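Local coordinates for protein glutaminase 1 (Escherichia coli, PDB 1U60) that catalyses the hydrolysis of L-glutamine to L-glutamate and ammonium, working as a homotetramer, at residues 87-92 and 112-117; 92-97 and 239-244; 119-124 and 170-175. All coordinates share one frame; numbering follows the deposited sequence. Where two conformers were deposited one is given.

Contact 1 of 3, residues 87-92 and 112-117; sequences DKIGAD and LSPLVN. With EDO (1,2-ethanediol), chain G.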
loop_
_atom_site.group_PDB
_atom_site.type_symbol
_atom_site.label_atom_id
_atom_site.label_comp_id
_atom_site.label_asym_id
_atom_site.label_seq_id
_atom_site.Cartn_x
_atom_site.Cartn_y
_atom_site.Cartn_z
ATOM N N ASP A 87 2.222 -15.188 -8.729
ATOM C CA ASP A 87 1.400 -16.367 -8.922
ATOM C C ASP A 87 1.475 -17.356 -7.745
ATOM O O ASP A 87 0.446 -17.909 -7.298
ATOM C CB ASP A 87 1.881 -17.122 -10.167
ATOM C CG ASP A 87 1.549 -16.404 -11.477
ATOM O OD1 ASP A 87 0.710 -15.471 -11.501
ATOM O OD2 ASP A 87 2.108 -16.727 -12.536
ATOM N N LYS A 88 2.695 -17.609 -7.265
ATOM C CA LYS A 88 2.943 -18.645 -6.260
ATOM C C LYS A 88 2.858 -18.168 -4.801
ATOM O O LYS A 88 2.681 -18.985 -3.910
ATOM C CB LYS A 88 4.313 -19.285 -6.530
ATOM C CG LYS A 88 4.462 -19.826 -7.954
ATOM C CD LYS A 88 3.451 -20.922 -8.231
ATOM C CE LYS A 88 3.781 -21.642 -9.569
ATOM N NZ LYS A 88 2.691 -22.611 -10.014
ATOM N N ILE A 89 2.950 -16.855 -4.563
ATOM C CA ILE A 89 2.953 -16.291 -3.222
ATOM C C ILE A 89 1.861 -15.239 -3.150
ATOM O O ILE A 89 0.966 -15.374 -2.323
ATOM C CB ILE A 89 4.312 -15.665 -2.821
ATOM C CG1 ILE A 89 5.486 -16.598 -3.148
ATOM C CG2 ILE A 89 4.312 -15.292 -1.329
ATOM C CD1 ILE A 89 5.500 -17.873 -2.301
ATOM N N GLY A 90 1.960 -14.205 -3.985
ATOM C CA GLY A 90 0.980 -13.131 -3.986
ATOM C C GLY A 90 1.591 -11.779 -3.758
ATOM O O GLY A 90 2.738 -11.664 -3.398
ATOM N N ALA A 91 0.796 -10.744 -3.969
ATOM C CA ALA A 91 1.185 -9.359 -3.792
ATOM C C ALA A 91 0.146 -8.552 -2.968
ATOM O O ALA A 91 0.207 -7.344 -2.960
ATOM C CB ALA A 91 1.364 -8.726 -5.186
ATOM N N ASP A 92 -0.764 -9.217 -2.243
ATOM C CA ASP A 92 -1.881 -8.498 -1.594
ATOM C C ASP A 92 -1.848 -8.574 -0.066
ATOM O O ASP A 92 -1.433 -9.602 0.476
ATOM C CB ASP A 92 -3.228 -9.034 -2.082
ATOM C CG ASP A 92 -3.464 -8.744 -3.523
ATOM O OD1 ASP A 92 -3.263 -7.554 -3.923
ATOM O OD2 ASP A 92 -3.810 -9.640 -4.325
ATOM N N LEU A 112 -1.155 -14.975 -0.054
ATOM C CA LEU A 112 -1.347 -13.580 -0.427
ATOM C C LEU A 112 -0.166 -12.677 -0.409
ATOM O O LEU A 112 0.008 -11.931 -1.366
ATOM C CB LEU A 112 -2.470 -12.881 0.371
ATOM C CG LEU A 112 -3.955 -13.114 0.022
ATOM C CD1 LEU A 112 -4.884 -11.849 0.185
ATOM C CD2 LEU A 112 -4.234 -13.960 -1.132
ATOM N N SER A 113 0.631 -12.689 0.657
ATOM C CA SER A 113 1.778 -11.766 0.787
ATOM C C SER A 113 3.016 -12.524 1.247
ATOM O O SER A 113 2.923 -13.278 2.227
ATOM C CB SER A 113 1.503 -10.644 1.804
ATOM O OG SER A 113 2.714 -9.909 2.108
ATOM N N PRO A 114 4.178 -12.287 0.629
ATOM C CA PRO A 114 5.455 -12.869 1.135
ATOM C C PRO A 114 5.879 -12.310 2.478
ATOM O O PRO A 114 6.833 -12.781 3.044
ATOM C CB PRO A 114 6.511 -12.437 0.111
ATOM C CG PRO A 114 5.823 -11.505 -0.846
ATOM C CD PRO A 114 4.360 -11.494 -0.596
ATOM N N LEU A 115 5.179 -11.299 2.966
ATOM C CA LEU A 115 5.524 -10.655 4.231
ATOM C C LEU A 115 4.674 -11.024 5.434
ATOM O O LEU A 115 4.939 -10.516 6.489
ATOM C CB LEU A 115 5.659 -9.139 4.069
ATOM C CG LEU A 115 6.539 -8.647 2.942
ATOM C CD1 LEU A 115 6.665 -7.116 2.962
ATOM C CD2 LEU A 115 7.966 -9.285 2.979
ATOM N N VAL A 116 3.625 -11.852 5.273
ATOM C CA VAL A 116 3.029 -12.494 6.435
ATOM C C VAL A 116 3.726 -13.846 6.628
ATOM O O VAL A 116 4.439 -14.285 5.751
ATOM C CB VAL A 116 1.521 -12.623 6.353
ATOM C CG1 VAL A 116 0.907 -11.215 6.177
ATOM C CG2 VAL A 116 1.109 -13.607 5.252
ATOM N N ASN A 117 3.599 -14.454 7.789
ATOM C CA ASN A 117 4.396 -15.676 8.045
ATOM C C ASN A 117 4.158 -16.786 6.981
ATOM O O ASN A 117 5.068 -17.441 6.520
ATOM C CB ASN A 117 4.090 -16.237 9.444
ATOM C CG ASN A 117 4.821 -15.511 10.563
ATOM O OD1 ASN A 117 5.176 -14.336 10.468
ATOM N ND2 ASN A 117 4.964 -16.211 11.707
HETATM C C1 EDO G . 0.749 -20.269 -11.729
HETATM O O1 EDO G . 0.189 -20.663 -10.479
HETATM C C2 EDO G . 1.043 -21.467 -12.605
HETATM O O2 EDO G . 2.429 -21.564 -12.863
#

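Contact 2 of 3, residues 92-97 and 239-244; sequences DPTGLP and MMEGLY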
loop_
_atom_site.group_PDB
_atom_site.type_symbol
_atom_site.label_atom_id
_atom_site.label_comp_id
_atom_site.label_asym_id
_atom_site.label_seq_id
_atom_site.Cartn_x
_atom_site.Cartn_y
_atom_site.Cartn_z
ATOM N N ASP A 92 -0.764 -9.217 -2.243
ATOM C CA ASP A 92 -1.881 -8.498 -1.594
ATOM C C ASP A 92 -1.848 -8.574 -0.066
ATOM O O ASP A 92 -1.433 -9.602 0.476
ATOM C CB ASP A 92 -3.228 -9.034 -2.082
ATOM C CG ASP A 92 -3.464 -8.744 -3.523
ATOM O OD1 ASP A 92 -3.263 -7.554 -3.923
ATOM O OD2 ASP A 92 -3.810 -9.640 -4.325
ATOM N N PRO A 93 -2.243 -7.491 0.616
ATOM C CA PRO A 93 -2.375 -7.515 2.079
ATOM C C PRO A 93 -3.537 -8.433 2.506
ATOM O O PRO A 93 -4.508 -8.646 1.751
ATOM C CB PRO A 93 -2.605 -6.059 2.432
ATOM C CG PRO A 93 -3.323 -5.522 1.287
ATOM C CD PRO A 93 -2.594 -6.170 0.084
ATOM N N THR A 94 -3.372 -9.066 3.670
ATOM C CA THR A 94 -4.392 -9.977 4.188
ATOM C C THR A 94 -5.486 -9.378 5.049
ATOM O O THR A 94 -6.499 -10.025 5.245
ATOM C CB THR A 94 -3.780 -11.060 5.000
ATOM O OG1 THR A 94 -3.123 -10.471 6.120
ATOM C CG2 THR A 94 -2.725 -11.790 4.189
ATOM N N GLY A 95 -5.270 -8.170 5.560
ATOM C CA GLY A 95 -6.157 -7.537 6.530
ATOM C C GLY A 95 -6.130 -8.155 7.923
ATOM O O GLY A 95 -6.966 -7.824 8.777
ATOM N N LEU A 96 -5.184 -9.072 8.154
ATOM C CA LEU A 96 -5.209 -9.941 9.351
ATOM C C LEU A 96 -3.787 -10.138 9.945
ATOM O O LEU A 96 -2.799 -9.817 9.304
ATOM C CB LEU A 96 -5.791 -11.321 8.973
ATOM C CG LEU A 96 -7.310 -11.348 8.628
ATOM C CD1 LEU A 96 -7.738 -12.659 7.964
ATOM C CD2 LEU A 96 -8.159 -11.072 9.828
ATOM N N PRO A 97 -3.690 -10.598 11.181
ATOM C CA PRO A 97 -2.396 -10.679 11.864
ATOM C C PRO A 97 -1.344 -11.544 11.146
ATOM O O PRO A 97 -1.655 -12.404 10.294
ATOM C CB PRO A 97 -2.777 -11.249 13.246
ATOM C CG PRO A 97 -4.232 -10.791 13.424
ATOM C CD PRO A 97 -4.813 -10.965 12.079
ATOM N N MET A 239 5.184 -1.857 1.209
ATOM C CA MET A 239 4.170 -0.824 1.442
ATOM C C MET A 239 2.869 -1.500 1.850
ATOM O O MET A 239 2.140 -0.950 2.668
ATOM C CB MET A 239 3.940 0.036 0.195
ATOM C CG MET A 239 3.036 1.278 0.412
ATOM S SD MET A 239 3.688 2.558 1.358
ATOM C CE MET A 239 5.004 2.992 0.535
ATOM N N MET A 240 2.555 -2.664 1.278
ATOM C CA MET A 240 1.246 -3.236 1.531
ATOM C C MET A 240 1.136 -3.962 2.879
ATOM O O MET A 240 0.080 -4.006 3.475
ATOM C CB MET A 240 0.842 -4.161 0.396
ATOM C CG MET A 240 0.847 -3.516 -0.978
ATOM S SD MET A 240 -0.142 -2.052 -1.239
ATOM C CE MET A 240 -1.808 -2.701 -0.757
ATOM N N GLU A 241 2.226 -4.512 3.371
ATOM C CA GLU A 241 2.158 -5.457 4.498
ATOM C C GLU A 241 3.334 -5.430 5.487
ATOM O O GLU A 241 3.311 -6.163 6.463
ATOM C CB GLU A 241 2.056 -6.867 3.884
ATOM C CG GLU A 241 1.761 -8.023 4.791
ATOM C CD GLU A 241 0.401 -7.913 5.477
ATOM O OE1 GLU A 241 -0.633 -7.879 4.761
ATOM O OE2 GLU A 241 0.355 -7.930 6.724
ATOM N N GLY A 242 4.345 -4.596 5.252
ATOM C CA GLY A 242 5.595 -4.658 6.004
ATOM C C GLY A 242 5.491 -4.381 7.500
ATOM O O GLY A 242 6.345 -4.797 8.264
ATOM N N LEU A 243 4.468 -3.617 7.896
ATOM C CA LEU A 243 4.164 -3.388 9.327
ATOM C C LEU A 243 2.871 -4.086 9.761
ATOM O O LEU A 243 2.176 -3.622 10.694
ATOM C CB LEU A 243 4.142 -1.893 9.651
ATOM C CG LEU A 243 5.555 -1.367 9.932
ATOM C CD1 LEU A 243 6.318 -1.047 8.638
ATOM C CD2 LEU A 243 5.510 -0.165 10.792
ATOM N N TYR A 244 2.518 -5.148 9.044
ATOM C CA TYR A 244 1.375 -6.010 9.381
ATOM C C TYR A 244 0.081 -5.186 9.273
ATOM O O TYR A 244 -0.113 -4.473 8.279
ATOM C CB TYR A 244 1.602 -6.762 10.701
ATOM C CG TYR A 244 2.873 -7.613 10.564
ATOM C CD1 TYR A 244 2.850 -8.766 9.822
ATOM C CD2 TYR A 244 4.103 -7.137 10.998
ATOM C CE1 TYR A 244 4.023 -9.528 9.606
ATOM C CE2 TYR A 244 5.274 -7.866 10.775
ATOM C CZ TYR A 244 5.213 -9.054 10.050
ATOM O OH TYR A 244 6.394 -9.752 9.852
HETATM O O HOH W 1 -1.870 -7.531 7.934
#

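Contact 3 of 3, residues 119-124 and 170-175; sequences GAIATT and AIAWLL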
loop_
_atom_site.group_PDB
_atom_site.type_symbol
_atom_site.label_atom_id
_atom_site.label_comp_id
_atom_site.label_asym_id
_atom_site.label_seq_id
_atom_site.Cartn_x
_atom_site.Cartn_y
_atom_site.Cartn_z
ATOM N N GLY A 119 3.095 -16.524 3.830
ATOM C CA GLY A 119 3.741 -16.179 2.587
ATOM C C GLY A 119 5.251 -16.283 2.637
ATOM O O GLY A 119 5.888 -16.617 1.648
ATOM N N ALA A 120 5.836 -15.985 3.786
ATOM C CA ALA A 120 7.265 -15.965 3.920
ATOM C C ALA A 120 7.780 -17.386 3.907
ATOM O O ALA A 120 8.780 -17.681 3.294
ATOM C CB ALA A 120 7.660 -15.269 5.216
ATOM N N ILE A 121 7.073 -18.277 4.584
ATOM C CA ILE A 121 7.460 -19.691 4.586
ATOM C C ILE A 121 7.376 -20.273 3.170
ATOM O O ILE A 121 8.268 -21.017 2.731
ATOM C CB ILE A 121 6.605 -20.486 5.593
ATOM C CG1 ILE A 121 6.972 -20.070 7.020
ATOM C CG2 ILE A 121 6.851 -21.993 5.447
ATOM C CD1 ILE A 121 5.967 -20.461 8.101
ATOM N N ALA A 122 6.356 -19.873 2.433
ATOM C CA ALA A 122 6.191 -20.252 1.007
ATOM C C ALA A 122 7.290 -19.660 0.132
ATOM O O ALA A 122 7.827 -20.377 -0.757
ATOM C CB ALA A 122 4.856 -19.887 0.510
ATOM N N THR A 123 7.702 -18.420 0.420
ATOM C CA THR A 123 8.763 -17.753 -0.354
ATOM C C THR A 123 10.116 -18.471 -0.048
ATOM O O THR A 123 10.916 -18.740 -0.943
ATOM C CB THR A 123 8.812 -16.301 -0.030
ATOM O OG1 THR A 123 7.505 -15.688 -0.285
ATOM C CG2 THR A 123 9.843 -15.573 -0.905
ATOM N N THR A 124 10.385 -18.780 1.222
ATOM C CA THR A 124 11.558 -19.562 1.580
ATOM C C THR A 124 11.589 -20.896 0.817
ATOM O O THR A 124 12.651 -21.302 0.360
ATOM C CB THR A 124 11.569 -19.789 3.094
ATOM O OG1 THR A 124 11.762 -18.550 3.780
ATOM C CG2 THR A 124 12.741 -20.662 3.546
ATOM N N ALA A 170 2.522 -25.777 11.724
ATOM C CA ALA A 170 1.155 -25.892 11.238
ATOM C C ALA A 170 0.934 -25.169 9.910
ATOM O O ALA A 170 0.359 -25.734 8.984
ATOM C CB ALA A 170 0.188 -25.381 12.226
ATOM N N ILE A 171 1.360 -23.904 9.857
ATOM C CA ILE A 171 1.252 -23.119 8.647
ATOM C C ILE A 171 1.959 -23.774 7.451
ATOM O O ILE A 171 1.408 -23.803 6.335
ATOM C CB ILE A 171 1.734 -21.659 8.896
ATOM C CG1 ILE A 171 0.737 -20.901 9.761
ATOM C CG2 ILE A 171 1.889 -20.916 7.579
ATOM C CD1 ILE A 171 1.179 -19.526 10.182
ATOM N N ALA A 172 3.150 -24.322 7.666
ATOM C CA ALA A 172 3.866 -24.992 6.616
ATOM C C ALA A 172 3.048 -26.160 6.048
ATOM O O ALA A 172 3.006 -26.363 4.863
ATOM C CB ALA A 172 5.143 -25.477 7.104
ATOM N N TRP A 173 2.415 -26.936 6.913
ATOM C CA TRP A 173 1.611 -28.050 6.460
ATOM C C TRP A 173 0.347 -27.584 5.752
ATOM O O TRP A 173 -0.082 -28.227 4.795
ATOM C CB TRP A 173 1.287 -29.018 7.641
ATOM C CG TRP A 173 2.424 -29.924 8.032
ATOM C CD1 TRP A 173 3.006 -29.997 9.243
ATOM C CD2 TRP A 173 3.111 -30.889 7.209
ATOM N NE1 TRP A 173 4.011 -30.930 9.250
ATOM C CE2 TRP A 173 4.112 -31.484 8.007
ATOM C CE3 TRP A 173 2.999 -31.283 5.869
ATOM C CZ2 TRP A 173 4.977 -32.482 7.529
ATOM C CZ3 TRP A 173 3.838 -32.270 5.390
ATOM C CH2 TRP A 173 4.825 -32.850 6.209
ATOM N N LEU A 174 -0.289 -26.504 6.215
ATOM C CA LEU A 174 -1.425 -25.946 5.515
ATOM C C LEU A 174 -1.082 -25.491 4.090
ATOM O O LEU A 174 -1.834 -25.762 3.123
ATOM C CB LEU A 174 -1.997 -24.750 6.247
ATOM C CG LEU A 174 -2.739 -25.057 7.552
ATOM C CD1 LEU A 174 -3.102 -23.765 8.256
ATOM C CD2 LEU A 174 -3.968 -25.968 7.324
ATOM N N LEU A 175 0.013 -24.771 3.959
ATOM C CA LEU A 175 0.553 -24.415 2.638
ATOM C C LEU A 175 0.818 -25.668 1.775
ATOM O O LEU A 175 0.363 -25.755 0.627
ATOM C CB LEU A 175 1.817 -23.577 2.783
ATOM C CG LEU A 175 1.575 -22.221 3.415
ATOM C CD1 LEU A 175 2.874 -21.698 3.941
ATOM C CD2 LEU A 175 0.981 -21.256 2.417
#

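Contact 1 of 3, residues 87-92 and 112-117
Ile-89, the residue at which the chain leaves helix 82-88, branches at CB so that its two arms serve different neighbours. CG2 stands anti to the backbone N and rests on the backbone of Pro-114, 3.6 Å from Pro-114 N, with the ring beside it. The other arm, CG1, lies beside the backbone N (chi1 -47°) and carries CD1 away to helix 117-126, onto Ala-122. A beta-branched aliphatic suits this place because it fills two directions at once. Next comes Gly-90, whose phi of 123° calls for glycine: a CB would jam against the carbonyl O of Ile-89 and run into Leu-112 O. Gly-90 O lies 3.2 Å from Pro-114 CD. Residues 113-116 form a type I beta turn, and an ST turn is laid within it: Ser-113 OG, anti to its own N, accepts from Leu-115 N at 3.0 Å. Val-116 then serves as N-cap of helix 117-126, which opens with Asn-117, predicted to bind the substrate. One hydrogen bond ties the two segments, Asp-92 N to Leu-112 O at 3.0 Å, though the position of that oxygen is less certain. Leu-112 CD1 packs 4.0 Å from Asp-92 CB, while Asp-92 OD1 accepts from Asp-249 N of the second subunit.

Contact 2 of 3, residues 92-97 and 239-244
Glu-241 OE1 is the atom that binds the two segments directly, and one N-H grips it: Thr-94 N donates at 3.2 Å, 156° at the hydrogen, to the syn lone pair. The second carboxylate oxygen, OE2, has a grip of its own, a water 2.6 Å away that donates to it and also donates to Leu-96 O at 2.8 Å. One side chain thus reaches two points of the 92-97 loop. Its chain leaves with CG anti to the backbone N (chi1 -171°) and bends at chi2; the side chain crosses that of Thr-94 at about a right angle. Proline has no N-H to offer, and Pro-93 contributes packing instead: its CD lies 3.7 Å from Met-240 CE, the methyl brought round by bends at chi2 and chi3 in the conformer described. Pro-93 also packs against Pro-93 of the second subunit. Thr-94 OG1, in the crowded position between N and carbonyl carbon, accepts from Leu-96 N and closes an ST turn around Gly-95, whose positive phi suits glycine. A type I turn from Glu-241 leads to Tyr-244, predicted to bind the substrate, whose OH is hydrogen-bonded to Ser-66 OG, Lys-69 NZ and Lys-259 NZ. A donor on each oxygen is consistent with an ionised Glu-241, its charge spread over OE1 and OE2 and eased by a peptide N-H and a water.

Contact 3 of 3, residues 119-124 and 170-175
Ile-121 points from helix 117-126 toward helix 166-178, and Ile-171 points back; the two side chains cross at about a right angle. They meet tip to branch, CD1 of Ile-121 lying 4.1 Å from CG2 of Ile-171. Ile-121 has CG1 beside its backbone N (chi1 -69°) and an extended chi2, which drives CD1 forward, while its CG2, anti to the N, turns to the small Ala-172 and comes 4.2 Å from that residue's CB. Leu-175, one turn beyond Ile-171, sends CD1 to the base of Ile-121 rather than to its tip, 4.3 Å from Ile-121 CB, and the same methyl lies alongside Ala-122, 4.2 Å from its backbone N. The short axes cross at -67° and approach to 9.7 Å, a steep helix-helix packing within the helical part of this glutaminase, which belongs to the beta-lactamase clan. At such an angle contact is confined to a small patch, and Ala-122 and Ala-172 suit it because their methyls let the larger residues opposite come near. No hydrogen bond crosses; the contact is wholly aliphatic and its touching residues are buried. Leu-181 and Tyr-192 also touch Ile-121, and Val-101 and Leu-104 of helix 101-106 pack on Ile-171 and Leu-175 respectively. Thr-123 and Thr-124 settle their hydroxyls within their own helix, OG1 of Thr-123 donating to Gly-119 O at 2.7 Å and OG1 of Thr-124 to Ala-120 O at 3.1 Å. Each hydroxyl sits above the carbonyl plane, and each of those oxygens also takes the backbone N-H of the same threonine.

Contact 1 lies between the other two, its centre about 9 Å from that of contact 2 and about 10 Å from that of contact 3. Asp-92 is shared with contact 2, and the loop of contact 1 also lines that contact: Ser-113 OG lies 3.4 Å from Glu-241 CG, and Leu-115 O 3.4 Å from Tyr-244 CE1. Toward contact 3, Pro-114 CB comes within 3.4 Å of Thr-123 OG1. Contacts 2 and 3 do not touch, their nearest atoms about 7 Å apart. All three lie close to residues predicted to bind the substrate: the segments of contact 1 include Asn-117, those of contact 2 Tyr-244, and in contact 3 the side chain of Ile-121 is about 4 Å from those of Tyr-192 and Asn-168.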